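Local coordinates for protein lysine cyclodeaminase (Streptomyces pristinaespiralis, PDB 5YU3) that catalyses the NAD-dependent cyclisation of L-lysine to L-pipecolic acid with loss of ammonia, and also recognises L-ornithine and L-2,4-diaminobutyric acid, at residues H229-G234 with S297-T302; I205-S210 with K240-L245; D72-K77 with Y101-G106. All coordinates share one frame; numbering follows the deposited sequence.

Interaction 1: residues H229-G234 with S297-T302; sequences HINAVG and SVFDST. With NA (sodium ion), chain E; NAD (nicotinamide-adenine-dinucleotide), chain F.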
loop_
_atom_site.group_PDB
_atom_site.type_symbol
_atom_site.label_atom_id
_atom_site.label_comp_id
_atom_site.label_asym_id
_atom_site.label_seq_id
_atom_site.Cartn_x
_atom_site.Cartn_y
_atom_site.Cartn_z
ATOM N N HIS A 229 -32.570 0.714 13.413
ATOM C CA HIS A 229 -31.470 0.804 12.461
ATOM C C HIS A 229 -30.180 0.326 13.114
ATOM O O HIS A 229 -29.854 0.745 14.231
ATOM C CB HIS A 229 -31.266 2.230 11.951
ATOM C CG HIS A 229 -30.055 2.352 11.091
ATOM N ND1 HIS A 229 -29.956 1.722 9.870
ATOM C CD2 HIS A 229 -28.866 2.972 11.297
ATOM C CE1 HIS A 229 -28.766 1.968 9.346
ATOM N NE2 HIS A 229 -28.088 2.729 10.188
ATOM N N ILE A 230 -29.432 -0.523 12.410
ATOM C CA ILE A 230 -28.165 -1.047 12.906
ATOM C C ILE A 230 -27.047 -0.573 11.991
ATOM O O ILE A 230 -27.125 -0.762 10.772
ATOM C CB ILE A 230 -28.153 -2.583 12.972
ATOM C CG1 ILE A 230 -29.341 -3.113 13.779
ATOM C CG2 ILE A 230 -26.807 -3.071 13.559
ATOM C CD1 ILE A 230 -29.424 -4.646 13.787
ATOM N N ASN A 231 -26.004 0.024 12.578
ATOM C CA ASN A 231 -24.737 0.221 11.876
ATOM C C ASN A 231 -23.847 -0.965 12.224
ATOM O O ASN A 231 -23.398 -1.098 13.368
ATOM C CB ASN A 231 -24.072 1.545 12.268
ATOM C CG ASN A 231 -24.989 2.731 12.096
ATOM O OD1 ASN A 231 -25.332 3.117 10.977
ATOM N ND2 ASN A 231 -25.400 3.324 13.218
ATOM N N ALA A 232 -23.631 -1.853 11.254
ATOM C CA ALA A 232 -22.782 -3.026 11.446
ATOM C C ALA A 232 -21.366 -2.629 11.039
ATOM O O ALA A 232 -21.046 -2.540 9.852
ATOM C CB ALA A 232 -23.312 -4.204 10.635
ATOM N N VAL A 233 -20.519 -2.343 12.028
ATOM C CA VAL A 233 -19.268 -1.633 11.755
ATOM C C VAL A 233 -18.094 -2.599 11.810
ATOM O O VAL A 233 -17.099 -2.420 11.093
ATOM C CB VAL A 233 -19.075 -0.469 12.748
ATOM C CG1 VAL A 233 -17.696 0.181 12.575
ATOM C CG2 VAL A 233 -20.179 0.558 12.555
ATOM N N GLY A 234 -18.196 -3.622 12.664
ATOM C CA GLY A 234 -17.142 -4.613 12.789
ATOM C C GLY A 234 -16.806 -5.226 11.443
ATOM O O GLY A 234 -17.710 -5.524 10.662
ATOM N N SER A 297 -33.512 -1.778 9.360
ATOM C CA SER A 297 -32.481 -1.441 8.389
ATOM C C SER A 297 -31.101 -1.757 8.958
ATOM O O SER A 297 -30.875 -1.713 10.171
ATOM C CB SER A 297 -32.557 0.053 7.963
ATOM O OG SER A 297 -32.570 0.920 9.099
ATOM N N VAL A 298 -30.177 -2.089 8.061
ATOM C CA VAL A 298 -28.792 -2.360 8.426
ATOM C C VAL A 298 -27.899 -1.606 7.455
ATOM O O VAL A 298 -28.066 -1.729 6.237
ATOM C CB VAL A 298 -28.454 -3.859 8.382
ATOM C CG1 VAL A 298 -26.940 -4.060 8.539
ATOM C CG2 VAL A 298 -29.223 -4.610 9.457
ATOM N N PHE A 299 -26.961 -0.831 7.995
ATOM C CA PHE A 299 -25.873 -0.237 7.218
ATOM C C PHE A 299 -24.670 -1.142 7.424
ATOM O O PHE A 299 -24.143 -1.241 8.540
ATOM C CB PHE A 299 -25.587 1.198 7.670
ATOM C CG PHE A 299 -24.266 1.767 7.165
ATOM C CD1 PHE A 299 -23.871 1.600 5.841
ATOM C CD2 PHE A 299 -23.442 2.493 8.020
ATOM C CE1 PHE A 299 -22.661 2.134 5.369
ATOM C CE2 PHE A 299 -22.238 3.046 7.565
ATOM C CZ PHE A 299 -21.839 2.860 6.230
ATOM N N ASP A 300 -24.275 -1.840 6.360
ATOM C CA ASP A 300 -23.130 -2.745 6.382
ATOM C C ASP A 300 -21.879 -1.936 6.065
ATOM O O ASP A 300 -21.607 -1.626 4.902
ATOM C CB ASP A 300 -23.325 -3.878 5.379
ATOM C CG ASP A 300 -22.326 -4.999 5.572
ATOM O OD1 ASP A 300 -21.629 -5.010 6.612
ATOM O OD2 ASP A 300 -22.257 -5.896 4.696
ATOM N N SER A 301 -21.121 -1.592 7.109
ATOM C CA SER A 301 -19.966 -0.708 7.008
ATOM C C SER A 301 -18.694 -1.546 6.996
ATOM O O SER A 301 -18.474 -2.373 7.893
ATOM C CB SER A 301 -19.945 0.289 8.173
ATOM O OG SER A 301 -18.840 1.183 8.080
ATOM N N THR A 302 -17.869 -1.348 5.969
ATOM C CA THR A 302 -16.557 -1.968 5.896
ATOM C C THR A 302 -15.427 -0.958 5.840
ATOM O O THR A 302 -14.284 -1.325 6.148
ATOM C CB THR A 302 -16.449 -2.887 4.663
ATOM O OG1 THR A 302 -16.595 -2.103 3.468
ATOM C CG2 THR A 302 -17.536 -3.959 4.714
HETATM NA NA NA E . -19.675 -4.692 8.602
HETATM P PA NAD F . -11.218 -2.329 19.898
HETATM O O1A NAD F . -10.294 -3.473 20.180
HETATM O O2A NAD F . -10.887 -0.945 20.418
HETATM O O5B NAD F . -12.661 -2.688 20.513
HETATM C C5B NAD F . -13.312 -3.909 20.145
HETATM C C4B NAD F . -14.134 -4.338 21.351
HETATM O O4B NAD F . -14.949 -5.456 20.993
HETATM C C3B NAD F . -13.245 -4.814 22.504
HETATM O O3B NAD F . -13.487 -4.011 23.681
HETATM C C2B NAD F . -13.668 -6.257 22.721
HETATM O O2B NAD F . -13.671 -6.662 24.088
HETATM C C1B NAD F . -15.075 -6.251 22.166
HETATM N N9A NAD F . -15.642 -7.562 21.784
HETATM C C8A NAD F . -15.014 -8.625 21.231
HETATM N N7A NAD F . -15.908 -9.641 21.008
HETATM C C5A NAD F . -17.120 -9.204 21.423
HETATM C C6A NAD F . -18.493 -9.738 21.493
HETATM N N6A NAD F . -18.778 -10.985 21.047
HETATM N N1A NAD F . -19.458 -8.930 21.987
HETATM C C2A NAD F . -19.222 -7.684 22.438
HETATM N N3A NAD F . -17.996 -7.136 22.422
HETATM C C4A NAD F . -16.936 -7.836 21.931
HETATM O O3 NAD F . -11.408 -2.262 18.285
HETATM P PN NAD F . -12.141 -1.118 17.441
HETATM O O1N NAD F . -13.307 -0.595 18.247
HETATM O O2N NAD F . -11.080 -0.166 16.928
HETATM O O5D NAD F . -12.675 -1.936 16.158
HETATM C C5D NAD F . -13.812 -2.793 16.274
HETATM C C4D NAD F . -14.145 -3.359 14.894
HETATM O O4D NAD F . -14.406 -2.294 13.981
HETATM C C3D NAD F . -12.984 -4.140 14.303
HETATM O O3D NAD F . -13.511 -5.265 13.567
HETATM C C2D NAD F . -12.381 -3.167 13.313
HETATM O O2D NAD F . -11.600 -3.809 12.296
HETATM C C1D NAD F . -13.646 -2.516 12.791
HETATM N N1N NAD F . -13.451 -1.251 12.092
HETATM C C2N NAD F . -14.288 -0.961 11.087
HETATM C C3N NAD F . -14.164 0.222 10.372
HETATM C C7N NAD F . -15.133 0.505 9.274
HETATM O O7N NAD F . -14.919 1.405 8.487
HETATM N N7N NAD F . -16.258 -0.228 9.213
HETATM C C4N NAD F . -13.176 1.146 10.727
HETATM C C5N NAD F . -12.342 0.826 11.796
HETATM C C6N NAD F . -12.501 -0.381 12.478
#

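Interaction 2: residues I205-S210 with K240-L245; sequences ISTATS and KTELPL. With NAD (nicotinamide-adenine-dinucleotide), chain F.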
loop_
_atom_site.group_PDB
_atom_site.type_symbol
_atom_site.label_atom_id
_atom_site.label_comp_id
_atom_site.label_asym_id
_atom_site.label_seq_id
_atom_site.Cartn_x
_atom_site.Cartn_y
_atom_site.Cartn_z
ATOM N N ILE A 205 -28.571 0.937 16.747
ATOM C CA ILE A 205 -27.498 0.149 17.344
ATOM C C ILE A 205 -26.276 0.278 16.447
ATOM O O ILE A 205 -26.412 0.303 15.221
ATOM C CB ILE A 205 -27.891 -1.340 17.505
ATOM C CG1 ILE A 205 -28.999 -1.497 18.557
ATOM C CG2 ILE A 205 -26.673 -2.217 17.878
ATOM C CD1 ILE A 205 -29.624 -2.897 18.598
ATOM N N SER A 206 -25.091 0.370 17.051
ATOM C CA SER A 206 -23.833 0.132 16.346
ATOM C C SER A 206 -23.148 -1.082 16.958
ATOM O O SER A 206 -22.965 -1.147 18.179
ATOM C CB SER A 206 -22.889 1.353 16.410
ATOM O OG SER A 206 -23.383 2.420 15.637
ATOM N N THR A 207 -22.775 -2.047 16.117
ATOM C CA THR A 207 -21.926 -3.152 16.541
ATOM C C THR A 207 -20.514 -2.889 16.037
ATOM O O THR A 207 -20.322 -2.600 14.854
ATOM C CB THR A 207 -22.439 -4.511 16.031
ATOM O OG1 THR A 207 -22.386 -4.565 14.600
ATOM C CG2 THR A 207 -23.886 -4.736 16.474
ATOM N N ALA A 208 -19.532 -2.950 16.946
ATOM C CA ALA A 208 -18.148 -2.639 16.575
ATOM C C ALA A 208 -17.268 -3.431 17.540
ATOM O O ALA A 208 -16.749 -2.906 18.536
ATOM C CB ALA A 208 -17.851 -1.136 16.632
ATOM N N THR A 209 -17.140 -4.730 17.256
ATOM C CA THR A 209 -16.455 -5.662 18.133
ATOM C C THR A 209 -15.237 -6.247 17.440
ATOM O O THR A 209 -15.142 -6.259 16.209
ATOM C CB THR A 209 -17.366 -6.834 18.532
ATOM O OG1 THR A 209 -17.471 -7.727 17.411
ATOM C CG2 THR A 209 -18.751 -6.332 18.911
ATOM N N SER A 210 -14.332 -6.790 18.250
ATOM C CA SER A 210 -13.233 -7.616 17.757
ATOM C C SER A 210 -13.568 -9.103 17.870
ATOM O O SER A 210 -12.698 -9.924 18.173
ATOM C CB SER A 210 -11.945 -7.290 18.509
ATOM O OG SER A 210 -12.171 -7.328 19.911
ATOM N N LYS A 240 -15.656 -13.214 9.563
ATOM C CA LYS A 240 -16.072 -12.479 10.751
ATOM C C LYS A 240 -17.370 -11.759 10.431
ATOM O O LYS A 240 -17.430 -10.981 9.474
ATOM C CB LYS A 240 -14.999 -11.476 11.183
ATOM C CG LYS A 240 -15.390 -10.622 12.398
ATOM C CD LYS A 240 -15.517 -9.142 12.044
ATOM C CE LYS A 240 -15.736 -8.286 13.306
ATOM N NZ LYS A 240 -14.579 -8.389 14.262
ATOM N N THR A 241 -18.413 -12.045 11.210
ATOM C CA THR A 241 -19.676 -11.330 11.122
ATOM C C THR A 241 -20.160 -11.029 12.532
ATOM O O THR A 241 -19.690 -11.617 13.514
ATOM C CB THR A 241 -20.748 -12.143 10.382
ATOM O OG1 THR A 241 -20.912 -13.402 11.047
ATOM C CG2 THR A 241 -20.354 -12.381 8.919
ATOM N N GLU A 242 -21.123 -10.113 12.622
ATOM C CA GLU A 242 -21.648 -9.694 13.913
ATOM C C GLU A 242 -23.145 -9.886 14.068
ATOM O O GLU A 242 -23.618 -9.975 15.206
ATOM C CB GLU A 242 -21.321 -8.211 14.163
ATOM C CG GLU A 242 -19.823 -7.960 14.283
ATOM C CD GLU A 242 -19.486 -6.503 14.538
ATOM O OE1 GLU A 242 -20.093 -5.616 13.898
ATOM O OE2 GLU A 242 -18.599 -6.258 15.383
ATOM N N LEU A 243 -23.908 -9.946 12.971
ATOM C CA LEU A 243 -25.354 -9.948 13.128
ATOM C C LEU A 243 -25.939 -11.330 12.833
ATOM O O LEU A 243 -25.355 -12.124 12.086
ATOM C CB LEU A 243 -26.032 -8.927 12.206
ATOM C CG LEU A 243 -25.661 -7.455 12.393
ATOM C CD1 LEU A 243 -26.481 -6.570 11.451
ATOM C CD2 LEU A 243 -25.897 -7.049 13.841
ATOM N N PRO A 244 -27.096 -11.643 13.397
ATOM C CA PRO A 244 -27.713 -12.943 13.116
ATOM C C PRO A 244 -28.347 -12.959 11.735
ATOM O O PRO A 244 -28.942 -11.975 11.291
ATOM C CB PRO A 244 -28.755 -13.084 14.228
ATOM C CG PRO A 244 -28.947 -11.589 14.781
ATOM C CD PRO A 244 -27.910 -10.875 14.406
ATOM N N LEU A 245 -28.194 -14.092 11.043
ATOM C CA LEU A 245 -28.715 -14.205 9.683
ATOM C C LEU A 245 -30.201 -13.871 9.624
ATOM O O LEU A 245 -30.654 -13.165 8.713
ATOM C CB LEU A 245 -28.469 -15.619 9.142
ATOM C CG LEU A 245 -29.044 -15.886 7.748
ATOM C CD1 LEU A 245 -28.412 -14.959 6.704
ATOM C CD2 LEU A 245 -28.878 -17.361 7.362
HETATM P PA NAD F . -11.218 -2.329 19.898
HETATM O O1A NAD F . -10.294 -3.473 20.180
HETATM O O2A NAD F . -10.887 -0.945 20.418
HETATM O O5B NAD F . -12.661 -2.688 20.513
HETATM C C5B NAD F . -13.312 -3.909 20.145
HETATM C C4B NAD F . -14.134 -4.338 21.351
HETATM O O4B NAD F . -14.949 -5.456 20.993
HETATM C C3B NAD F . -13.245 -4.814 22.504
HETATM O O3B NAD F . -13.487 -4.011 23.681
HETATM C C2B NAD F . -13.668 -6.257 22.721
HETATM O O2B NAD F . -13.671 -6.662 24.088
HETATM C C1B NAD F . -15.075 -6.251 22.166
HETATM N N9A NAD F . -15.642 -7.562 21.784
HETATM C C8A NAD F . -15.014 -8.625 21.231
HETATM N N7A NAD F . -15.908 -9.641 21.008
HETATM C C5A NAD F . -17.120 -9.204 21.423
HETATM C C6A NAD F . -18.493 -9.738 21.493
HETATM N N6A NAD F . -18.778 -10.985 21.047
HETATM N N1A NAD F . -19.458 -8.930 21.987
HETATM C C2A NAD F . -19.222 -7.684 22.438
HETATM N N3A NAD F . -17.996 -7.136 22.422
HETATM C C4A NAD F . -16.936 -7.836 21.931
HETATM O O3 NAD F . -11.408 -2.262 18.285
HETATM P PN NAD F . -12.141 -1.118 17.441
HETATM O O1N NAD F . -13.307 -0.595 18.247
HETATM O O2N NAD F . -11.080 -0.166 16.928
HETATM O O5D NAD F . -12.675 -1.936 16.158
HETATM C C5D NAD F . -13.812 -2.793 16.274
HETATM C C4D NAD F . -14.145 -3.359 14.894
HETATM O O4D NAD F . -14.406 -2.294 13.981
HETATM C C3D NAD F . -12.984 -4.140 14.303
HETATM O O3D NAD F . -13.511 -5.265 13.567
HETATM C C2D NAD F . -12.381 -3.167 13.313
HETATM O O2D NAD F . -11.600 -3.809 12.296
HETATM C C1D NAD F . -13.646 -2.516 12.791
HETATM N N1N NAD F . -13.451 -1.251 12.092
HETATM C C2N NAD F . -14.288 -0.961 11.087
HETATM C C3N NAD F . -14.164 0.222 10.372
HETATM C C7N NAD F . -15.133 0.505 9.274
HETATM O O7N NAD F . -14.919 1.405 8.487
HETATM N N7N NAD F . -16.258 -0.228 9.213
HETATM C C4N NAD F . -13.176 1.146 10.727
HETATM C C5N NAD F . -12.342 0.826 11.796
HETATM C C6N NAD F . -12.501 -0.381 12.478
#

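Interaction 3: residues D72-K77 with Y101-G106; sequences DHITLK and YDDTTG. With PRO (proline), chain G.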
loop_
_atom_site.group_PDB
_atom_site.type_symbol
_atom_site.label_atom_id
_atom_site.label_comp_id
_atom_site.label_asym_id
_atom_site.label_seq_id
_atom_site.Cartn_x
_atom_site.Cartn_y
_atom_site.Cartn_z
ATOM N N ASP A 72 -5.018 14.521 -9.960
ATOM C CA ASP A 72 -4.788 15.278 -8.738
ATOM C C ASP A 72 -3.846 14.524 -7.815
ATOM O O ASP A 72 -2.661 14.849 -7.729
ATOM C CB ASP A 72 -6.105 15.561 -8.013
ATOM C CG ASP A 72 -6.997 16.520 -8.778
ATOM O OD1 ASP A 72 -8.191 16.625 -8.421
ATOM O OD2 ASP A 72 -6.504 17.177 -9.725
ATOM N N HIS A 73 -4.355 13.514 -7.116
ATOM C CA HIS A 73 -3.516 12.825 -6.148
ATOM C C HIS A 73 -4.054 11.424 -5.912
ATOM O O HIS A 73 -5.172 11.081 -6.310
ATOM C CB HIS A 73 -3.445 13.602 -4.829
ATOM C CG HIS A 73 -4.787 13.957 -4.276
ATOM N ND1 HIS A 73 -5.252 15.252 -4.226
ATOM C CD2 HIS A 73 -5.772 13.183 -3.765
ATOM C CE1 HIS A 73 -6.462 15.264 -3.699
ATOM N NE2 HIS A 73 -6.804 14.020 -3.417
ATOM N N ILE A 74 -3.228 10.618 -5.255
ATOM C CA ILE A 74 -3.586 9.273 -4.828
ATOM C C ILE A 74 -3.459 9.226 -3.315
ATOM O O ILE A 74 -2.453 9.680 -2.758
ATOM C CB ILE A 74 -2.689 8.200 -5.478
ATOM C CG1 ILE A 74 -2.773 8.276 -7.006
ATOM C CG2 ILE A 74 -3.077 6.806 -4.958
ATOM C CD1 ILE A 74 -1.802 7.360 -7.717
ATOM N N THR A 75 -4.481 8.700 -2.649
ATOM C CA THR A 75 -4.433 8.482 -1.211
ATOM C C THR A 75 -4.180 7.010 -0.949
ATOM O O THR A 75 -4.758 6.153 -1.618
ATOM C CB THR A 75 -5.753 8.908 -0.549
ATOM O OG1 THR A 75 -5.950 10.308 -0.761
ATOM C CG2 THR A 75 -5.728 8.618 0.951
ATOM N N LEU A 76 -3.308 6.706 0.009
ATOM C CA LEU A 76 -3.136 5.328 0.461
ATOM C C LEU A 76 -3.210 5.283 1.978
ATOM O O LEU A 76 -2.384 5.900 2.659
ATOM C CB LEU A 76 -1.805 4.732 -0.021
ATOM C CG LEU A 76 -1.646 3.223 0.253
ATOM C CD1 LEU A 76 -2.480 2.376 -0.711
ATOM C CD2 LEU A 76 -0.190 2.782 0.212
ATOM N N LYS A 77 -4.165 4.530 2.519
ATOM C CA LYS A 77 -4.140 4.245 3.943
ATOM C C LYS A 77 -3.591 2.847 4.171
ATOM O O LYS A 77 -3.992 1.886 3.499
ATOM C CB LYS A 77 -5.513 4.389 4.607
ATOM C CG LYS A 77 -5.403 4.117 6.118
ATOM C CD LYS A 77 -6.632 4.562 6.914
ATOM C CE LYS A 77 -7.653 3.436 7.016
ATOM N NZ LYS A 77 -8.911 3.906 7.651
ATOM N N TYR A 101 -0.051 11.071 -2.514
ATOM C CA TYR A 101 0.939 11.056 -3.588
ATOM C C TYR A 101 0.450 11.919 -4.741
ATOM O O TYR A 101 -0.728 11.874 -5.098
ATOM C CB TYR A 101 1.192 9.613 -4.092
ATOM C CG TYR A 101 1.680 8.687 -3.009
ATOM C CD1 TYR A 101 0.784 8.056 -2.152
ATOM C CD2 TYR A 101 3.046 8.464 -2.819
ATOM C CE1 TYR A 101 1.223 7.231 -1.152
ATOM C CE2 TYR A 101 3.498 7.630 -1.814
ATOM C CZ TYR A 101 2.578 7.018 -0.981
ATOM O OH TYR A 101 3.001 6.191 0.027
ATOM N N ASP A 102 1.350 12.706 -5.333
ATOM C CA ASP A 102 0.975 13.482 -6.506
ATOM C C ASP A 102 0.682 12.542 -7.666
ATOM O O ASP A 102 1.489 11.658 -7.972
ATOM C CB ASP A 102 2.091 14.457 -6.893
ATOM C CG ASP A 102 1.697 15.347 -8.053
ATOM O OD1 ASP A 102 0.820 16.210 -7.860
ATOM O OD2 ASP A 102 2.251 15.184 -9.157
ATOM N N ASP A 103 -0.475 12.724 -8.309
ATOM C CA ASP A 103 -0.847 11.827 -9.403
ATOM C C ASP A 103 0.007 12.049 -10.645
ATOM O O ASP A 103 0.198 11.117 -11.441
ATOM C CB ASP A 103 -2.318 12.002 -9.770
ATOM C CG ASP A 103 -2.820 10.882 -10.658
ATOM O OD1 ASP A 103 -2.722 9.712 -10.233
ATOM O OD2 ASP A 103 -3.304 11.157 -11.778
ATOM N N THR A 104 0.509 13.268 -10.843
ATOM C CA THR A 104 1.282 13.561 -12.049
ATOM C C THR A 104 2.698 12.986 -11.962
ATOM O O THR A 104 3.162 12.321 -12.897
ATOM C CB THR A 104 1.302 15.076 -12.292
ATOM O OG1 THR A 104 -0.046 15.549 -12.436
ATOM C CG2 THR A 104 2.068 15.415 -13.567
ATOM N N THR A 105 3.391 13.212 -10.845
ATOM C CA THR A 105 4.791 12.814 -10.694
ATOM C C THR A 105 4.994 11.551 -9.870
ATOM O O THR A 105 6.080 10.955 -9.935
ATOM C CB THR A 105 5.608 13.922 -10.022
ATOM O OG1 THR A 105 5.170 14.069 -8.666
ATOM C CG2 THR A 105 5.451 15.249 -10.765
ATOM N N GLY A 106 4.005 11.152 -9.073
ATOM C CA GLY A 106 4.175 10.056 -8.145
ATOM C C GLY A 106 4.753 10.419 -6.790
ATOM O O GLY A 106 4.821 9.546 -5.913
HETATM N N PRO G . -11.495 -1.768 8.179
HETATM C CA PRO G . -10.637 -0.601 8.753
HETATM C C PRO G . -10.657 0.614 7.784
HETATM O O PRO G . -9.745 1.432 8.000
HETATM C CB PRO G . -9.480 -1.130 8.888
HETATM C CG PRO G . -9.814 -2.643 9.344
HETATM C CD PRO G . -11.070 -2.842 9.098
HETATM O OXT PRO G . -11.544 0.803 6.877
HETATM O O HOH W 1 -1.070 16.212 -9.819
#

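Interaction 1: residues H229-G234 with S297-T302
His229 meets Ser297 at the start of two neighbouring parallel strands, 229-232 and 297-300, whose directions differ by 16°. The parallel register shows in the backbone ladder: Ile230 N gives to Ser297 O, Phe299 N to Ile230 O, Ala232 N to Phe299 O, and Ser301 N to Ala232 O. These strands belong to the parallel sheet of the Rossmann-type NAD-binding domain.

The face with His229, Asn231, Ser297 and Phe299 is the tight one. Ser297 OG, held between its backbone N and carbonyl carbon (chi1 52°), lies at the edge of the imidazole and shares a 2.8 Å hydrogen bond with His229 ND1. From the same ring, NE2 gives to Asn231 OD1 at 2.9 Å, reaching it from above the carbonyl plane. Both ring nitrogens are thus engaged, which fixes the ring's rotation. That OD1 also sits at the edge of the Phe299 ring, 3.6 Å from Phe299 CD2, with the amide nearly perpendicular to the ring; Asn231 ND2 is taken up by Ser130 and Ser206. On the face of Ile230, Ala232 and Val298 the packing is looser and apolar, with Ala232 CB 4.2 Å from Val298 CG1; Asp300 lies on the same face at the strand's end. Neither face is a solvent side, since every touching residue is buried.

Where the strands end, the sodium ion is bound by Ala232 O, Gly234 O, Asp300 OD1 and Ser301 O. Asp300 is held in addition by the backbone N of Cys267 and of Glu266. The nicotinamide N7N of NAD gives to Val233 O at 3.0 Å in a nearly straight bond (169°), and to Ser301 OG. Ala232 O and Ser301 O, two acceptors 3.2 Å apart, probably tolerate each other because both bind the cation, which would offset their repulsion, so sodium ties the two strand ends together beside the cofactor.

Interaction 2: residues I205-S210 with K240-L245
Glu242 reaches Thr207 and Thr209 with one carboxylate oxygen each, and these three residues have the most surface buried here. Its CG is anti to the carbonyl carbon (chi1 -65°) and the chain is extended beyond, which carries the carboxylate to the end of strand 204-207. Thr207 OG1 gives to Glu242 OE1 at 2.6 Å, arriving from above the carboxylate plane. OE2 takes two bonds: Thr209 N comes nearly along its C-O axis at 2.8 Å, and Thr209 OG1 meets its anti lone pair at 2.7 Å. With an alanine here, the two threonine hydroxyls and Thr209 N-H would probably be left without the carboxylate that accepts from all three, and the loop after the strand would be freer to shift. Beside this polar group, Thr207 CG2 packs on Leu243 CD2 at 4.0 Å.

Lys240, salt-bridged to Asp236, bends so that NZ gives to Thr209 O at 2.9 Å and only weakly to the ribose O3D of NAD. The loop thereby held also places Ser210 N 3.1 Å from NAD O4B, a hydrogen bond. A carboxylate fixing the loop after a parallel strand against the dinucleotide fits the cofactor site of a Rossmann-type fold.

Interaction 3: residues D72-K77 with Y101-G106
Tyr101 turns its CG anti to the carbonyl carbon (chi1 -59°), which lays the ring edge alongside Leu76, with CE1 4.1 Å from Leu76 CB. Asp103, with CG opposite the backbone N (chi1 -167°), sends its carboxylate across the Ile74 side chain at about a right angle, OD1 3.5 Å from Ile74 CG1. The frame is an antiparallel pairing of strands 73-81 and 94-102; an Asx motif at Asp102 begins the turn from 94-102 toward strand 108-113. Ile74 and Tyr101 form a hydrogen-bonded pair: Ile74 N to Tyr101 O and Tyr101 N to Ile74 O. Asp72 and His73 make a classic beta bulge toward strand 60-69, and Asp103 N still reaches Asp72 O at 3.1 Å.

In the Asx motif, Asp102 OD2 accepts Thr105 N at 2.8 Å and Thr105 OG1 at 3.2 Å, pinning the turn. Asp103 OD1 has its main partner in Arg68, a salt bridge. In the second subunit, Arg54 and Asn85 bond Asp103 O and Thr105 O of the turn, while Thr78 bonds Tyr101 OH on the strand and Trp62 meets the Tyr101 ring. At the other end of 72-77, Lys77 NZ, also salt-bridged to Asp308, gives to a carboxylate oxygen of the bound proline, NZ to O 2.6 Å.

Interactions 1 and 2 lie side by side, centres 8 Å apart, and share the parallel sheet: strands 204-207 and 229-232 are neighbours, with Asn231 N 2.7 Å from Ile205 O, a probable hydrogen bond. Both are buried and both touch NAD, but interaction 1 is a strand ladder ending in a metal site, whereas interaction 2 joins a strand end to a loop chiefly through one carboxylate, with a lysine beside it. Interaction 3 belongs to the other, mixed sheet, its centre about 30 Å from that of interaction 1. It is only partly buried; the turn following its second strand, and Tyr101 itself, meet the second subunit, and strand 73-81 leads to the bound proline, which probably marks the substrate pocket.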